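PDB 1A76: FLAP endonuclease-1 protein from Methanocaldococcus jannaschii, which cuts 5'-flap structures in DNA and acts as a 5'-3' exonuclease during DNA replication and repair. Local coordinates for residues K136-L141 with I287-D292; P281-I286 with H304-Y309. All coordinates share one frame; numbering follows the deposited sequence.

Overall arrangement
Contacts 1 and 2 meet on helix 283-292, with their centres 9 Å apart. Contact 1 joins the later part of that helix to helix 129-142 of the I-domain; contact 2 joins its start, and the loop residues before it, to helix 298-315. Contact 1 is mostly buried and entirely apolar, an aromatic pair with leucines beside it. Contact 2 is only partly buried: it covers about twice the area and adds a salt bridge and a bridging water to its apolar packing. Between them Leu141 O probably accepts from Asp282 N, and Leu141 CD1 packs against Gly285 O. Both contacts lie away from the metal-binding residues of the active site.

Contact 1: K136-L141 with I287-D292; sequences KYLLSL and IKFLVD
The carbonyl oxygen of Tyr137, whose ring meets Phe289 across the contact, takes the helical bond from Leu141 N at 2.9 Å and a second from Ser140 OG that is modelled doubtfully short. CG of Tyr137 stands anti to the backbone N (chi1 171°), beside the carbonyl carbon, and the ring beyond it reaches Phe289. Its CD2 lies over one face of Phe289, and Tyr137 CE2 is 4.0 Å from Phe289 CD1, which sits at the tyrosine edge near its plane. The stack is T-shaped, with centroids of the Tyr137 and Phe289 rings 5.7 Å apart and planes at 86°. Leu141 CD1 lies over one face of the Tyr137 ring, near its rim, and also approaches Phe289 CB at 4.3 Å. The two short helical segments pass 11.0 Å apart at 125°, and this joins the I-domain helix 129-142 of the nuclease fold to helix 283-292, the last but one of the modelled chain. Leu138 fills the buried side: its CD1 touches Phe289 CD2 at 4.0 Å, and the two side chains cross at about a right angle. The same methyl meets Leu290 CD1, also at 4.0 Å. Tyr58 of helix 56-70 makes a further edge-to-face pair with Phe289 and packs on Leu138. Phe289 lies within a wider pi-type turn, 288-292, where Ile287 O accepts from both Val291 N and Asp292 N.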
# COMPACT_ATOMS: atom_id res chain seq x y z
N LYS A 136 -4.66 -12.15 4.68
CA LYS A 136 -3.98 -12.13 5.97
C LYS A 136 -3.88 -13.56 6.49
O LYS A 136 -2.87 -13.95 7.05
CB LYS A 136 -4.76 -11.27 6.97
CG LYS A 136 -4.84 -9.80 6.60
CD LYS A 136 -5.74 -9.07 7.59
CE LYS A 136 -5.51 -7.57 7.58
NZ LYS A 136 -6.60 -6.85 8.32
N TYR A 137 -4.95 -14.33 6.31
CA TYR A 137 -4.98 -15.72 6.76
C TYR A 137 -3.90 -16.51 6.02
O TYR A 137 -3.18 -17.31 6.62
CB TYR A 137 -6.35 -16.34 6.47
CG TYR A 137 -6.43 -17.85 6.71
CD1 TYR A 137 -6.13 -18.40 7.96
CD2 TYR A 137 -6.84 -18.72 5.69
CE1 TYR A 137 -6.23 -19.78 8.19
CE2 TYR A 137 -6.94 -20.11 5.91
CZ TYR A 137 -6.63 -20.62 7.17
OH TYR A 137 -6.74 -21.98 7.41
N LEU A 138 -3.81 -16.29 4.71
CA LEU A 138 -2.83 -16.98 3.89
C LEU A 138 -1.42 -16.66 4.38
O LEU A 138 -0.55 -17.54 4.45
CB LEU A 138 -2.99 -16.58 2.42
CG LEU A 138 -1.94 -17.09 1.42
CD1 LEU A 138 -1.92 -18.61 1.42
CD2 LEU A 138 -2.24 -16.54 0.02
N LEU A 139 -1.18 -15.40 4.73
CA LEU A 139 0.14 -15.00 5.20
C LEU A 139 0.45 -15.71 6.52
O LEU A 139 1.59 -16.12 6.75
CB LEU A 139 0.19 -13.49 5.40
CG LEU A 139 0.29 -12.67 4.10
CD1 LEU A 139 0.10 -11.20 4.44
CD2 LEU A 139 1.64 -12.91 3.43
N SER A 140 -0.55 -15.85 7.37
CA SER A 140 -0.36 -16.52 8.65
C SER A 140 0.01 -17.98 8.40
O SER A 140 0.88 -18.54 9.07
CB SER A 140 -1.65 -16.46 9.47
OG SER A 140 -2.55 -17.46 9.01
N LEU A 141 -0.66 -18.59 7.44
CA LEU A 141 -0.39 -19.98 7.10
C LEU A 141 1.03 -20.07 6.56
O LEU A 141 1.73 -21.05 6.79
CB LEU A 141 -1.38 -20.48 6.04
CG LEU A 141 -2.80 -20.71 6.56
CD1 LEU A 141 -3.69 -21.17 5.42
CD2 LEU A 141 -2.77 -21.74 7.70
N ILE A 287 -2.10 -25.88 1.25
CA ILE A 287 -2.62 -26.73 0.17
C ILE A 287 -4.15 -26.71 0.16
O ILE A 287 -4.78 -26.57 -0.90
CB ILE A 287 -2.14 -28.20 0.35
CG1 ILE A 287 -0.63 -28.27 0.15
CG2 ILE A 287 -2.89 -29.12 -0.62
CD1 ILE A 287 -0.11 -29.60 -0.36
N LYS A 288 -4.75 -26.85 1.33
CA LYS A 288 -6.19 -26.86 1.44
C LYS A 288 -6.78 -25.53 1.00
O LYS A 288 -7.75 -25.49 0.26
CB LYS A 288 -6.61 -27.15 2.88
CG LYS A 288 -8.10 -27.19 3.08
CD LYS A 288 -8.49 -27.04 4.55
CE LYS A 288 -10.00 -27.03 4.71
NZ LYS A 288 -10.41 -27.29 6.12
N PHE A 289 -6.19 -24.44 1.47
CA PHE A 289 -6.71 -23.13 1.12
C PHE A 289 -6.52 -22.83 -0.37
O PHE A 289 -7.49 -22.52 -1.09
CB PHE A 289 -6.03 -22.04 1.97
CG PHE A 289 -6.51 -20.66 1.65
CD1 PHE A 289 -7.78 -20.24 2.03
CD2 PHE A 289 -5.71 -19.78 0.92
CE1 PHE A 289 -8.25 -18.97 1.70
CE2 PHE A 289 -6.16 -18.51 0.57
CZ PHE A 289 -7.44 -18.10 0.97
N LEU A 290 -5.28 -22.97 -0.84
CA LEU A 290 -4.93 -22.69 -2.22
C LEU A 290 -5.41 -23.71 -3.27
O LEU A 290 -6.09 -23.36 -4.24
CB LEU A 290 -3.41 -22.51 -2.34
CG LEU A 290 -2.83 -21.12 -2.64
CD1 LEU A 290 -3.64 -20.02 -1.93
CD2 LEU A 290 -1.36 -21.09 -2.22
N VAL A 291 -5.06 -24.97 -3.07
CA VAL A 291 -5.44 -26.03 -4.02
C VAL A 291 -6.88 -26.51 -3.86
O VAL A 291 -7.68 -26.43 -4.79
CB VAL A 291 -4.49 -27.26 -3.89
CG1 VAL A 291 -4.87 -28.33 -4.91
CG2 VAL A 291 -3.05 -26.83 -4.09
N ASP A 292 -7.19 -27.03 -2.68
CA ASP A 292 -8.52 -27.56 -2.42
C ASP A 292 -9.63 -26.52 -2.58
O ASP A 292 -10.57 -26.71 -3.35
CB ASP A 292 -8.60 -28.12 -1.00
CG ASP A 292 -7.76 -29.37 -0.81
OD1 ASP A 292 -7.20 -29.88 -1.80
OD2 ASP A 292 -7.66 -29.86 0.35

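Contact 2: P281-I286 with H304-Y309; sequences PDKEGI and HVDKLY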
# COMPACT_ATOMS: atom_id res chain seq x y z
N PRO A 281 6.01 -22.53 7.66
CA PRO A 281 4.70 -22.61 7.00
C PRO A 281 3.89 -23.88 7.27
O PRO A 281 4.45 -24.98 7.37
CB PRO A 281 5.03 -22.47 5.52
CG PRO A 281 6.43 -22.97 5.40
CD PRO A 281 7.12 -22.73 6.71
N ASP A 282 2.57 -23.72 7.38
CA ASP A 282 1.67 -24.84 7.60
C ASP A 282 1.37 -25.35 6.19
O ASP A 282 0.43 -24.89 5.54
CB ASP A 282 0.38 -24.36 8.30
CG ASP A 282 -0.71 -25.44 8.35
OD1 ASP A 282 -0.48 -26.57 7.87
OD2 ASP A 282 -1.81 -25.13 8.88
N LYS A 283 2.21 -26.28 5.73
CA LYS A 283 2.10 -26.85 4.39
C LYS A 283 0.71 -27.37 4.05
O LYS A 283 0.22 -27.12 2.96
CB LYS A 283 3.13 -27.97 4.21
CG LYS A 283 4.59 -27.52 4.28
CD LYS A 283 5.54 -28.65 3.89
CE LYS A 283 6.93 -28.12 3.55
NZ LYS A 283 7.93 -29.22 3.37
N GLU A 284 0.10 -28.10 4.98
CA GLU A 284 -1.22 -28.69 4.77
C GLU A 284 -2.32 -27.65 4.62
O GLU A 284 -3.18 -27.76 3.74
CB GLU A 284 -1.56 -29.61 5.96
CG GLU A 284 -0.72 -30.89 6.04
CD GLU A 284 0.71 -30.62 6.46
OE1 GLU A 284 0.90 -29.81 7.38
OE2 GLU A 284 1.63 -31.21 5.86
N GLY A 285 -2.29 -26.65 5.50
CA GLY A 285 -3.29 -25.60 5.45
C GLY A 285 -3.20 -24.78 4.18
O GLY A 285 -4.21 -24.35 3.64
N ILE A 286 -1.98 -24.56 3.70
CA ILE A 286 -1.79 -23.80 2.47
C ILE A 286 -2.36 -24.58 1.29
O ILE A 286 -3.06 -24.00 0.43
CB ILE A 286 -0.28 -23.49 2.22
CG1 ILE A 286 0.19 -22.44 3.25
CG2 ILE A 286 -0.08 -22.99 0.81
CD1 ILE A 286 1.69 -22.30 3.38
N HIS A 304 6.28 -25.13 -4.10
CA HIS A 304 6.56 -23.86 -3.45
C HIS A 304 6.47 -23.86 -1.94
O HIS A 304 7.28 -23.19 -1.29
CB HIS A 304 5.70 -22.76 -4.05
CG HIS A 304 6.14 -22.36 -5.42
ND1 HIS A 304 7.03 -21.33 -5.64
CD2 HIS A 304 5.87 -22.89 -6.63
CE1 HIS A 304 7.29 -21.25 -6.93
NE2 HIS A 304 6.60 -22.19 -7.55
N VAL A 305 5.52 -24.60 -1.36
CA VAL A 305 5.42 -24.63 0.10
C VAL A 305 6.63 -25.36 0.66
O VAL A 305 7.08 -25.08 1.77
CB VAL A 305 4.10 -25.32 0.59
CG1 VAL A 305 2.88 -24.58 0.03
CG2 VAL A 305 4.06 -26.79 0.18
N ASP A 306 7.17 -26.30 -0.11
CA ASP A 306 8.36 -27.04 0.32
C ASP A 306 9.56 -26.09 0.28
O ASP A 306 10.42 -26.09 1.16
CB ASP A 306 8.60 -28.25 -0.60
CG ASP A 306 7.66 -29.41 -0.29
OD1 ASP A 306 7.04 -29.41 0.79
OD2 ASP A 306 7.54 -30.33 -1.13
N LYS A 307 9.61 -25.25 -0.75
CA LYS A 307 10.70 -24.29 -0.88
C LYS A 307 10.54 -23.21 0.20
O LYS A 307 11.53 -22.76 0.78
CB LYS A 307 10.67 -23.63 -2.26
CG LYS A 307 10.69 -24.61 -3.42
CD LYS A 307 11.39 -24.02 -4.63
CE LYS A 307 10.51 -24.10 -5.87
NZ LYS A 307 9.14 -23.60 -5.56
N LEU A 308 9.31 -22.78 0.47
CA LEU A 308 9.07 -21.75 1.48
C LEU A 308 9.51 -22.25 2.85
O LEU A 308 10.16 -21.53 3.60
CB LEU A 308 7.59 -21.34 1.54
CG LEU A 308 7.19 -20.47 2.76
CD1 LEU A 308 7.93 -19.13 2.73
CD2 LEU A 308 5.68 -20.25 2.77
N TYR A 309 9.16 -23.49 3.16
CA TYR A 309 9.54 -24.09 4.44
C TYR A 309 11.06 -24.07 4.64
O TYR A 309 11.57 -23.66 5.69
CB TYR A 309 9.03 -25.53 4.49
CG TYR A 309 9.18 -26.21 5.83
CD1 TYR A 309 10.36 -26.90 6.15
CD2 TYR A 309 8.15 -26.18 6.78
CE1 TYR A 309 10.51 -27.53 7.38
CE2 TYR A 309 8.29 -26.82 8.02
CZ TYR A 309 9.47 -27.49 8.31
OH TYR A 309 9.61 -28.12 9.52
O HOH W 1 10.39 -28.31 2.78
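Ile286 CG2 presses on Val305 CG1 at 3.4 Å, tighter than usual for two carbons, as the two side chains slide past each other in opposite directions. Close packing continues at Pro281, whose CB meets Leu308 CD2 at 3.6 Å while its CG sits 3.4 Å from Tyr309 CA. The proline side chain crosses that of Tyr309 at about a right angle, and Pro281 O lies at the edge of the tyrosine ring, in its plane. Phe62 of helix 56-70 and Met142 of helix 129-142 cover Val305 and Ile286 respectively. The apolar packing joins consecutive helices 283-292 and 298-315 as a helical hairpin at the C-terminal end of the modelled chain. Asp282 is the N-cap of the first: its OD1 accepts from Gly285 N at 3.0 Å, from well above the carboxylate plane. The looser side is polar. From CG onward Lys283 is extended, and its NZ makes a salt bridge with Asp306 OD1 at 2.7 Å, 38° out of the carboxylate plane. A water accepts from Lys283 NZ and donates to Asp306 O, and Lys302 is a second partner of Asp306 OD1. An alanine at Lys283 would probably cost Asp306 one of its two lysine partners and the water the donor it has in Lys283, and open a gap beside Tyr309 CB, which Lys283 CE touches at 3.5 Å.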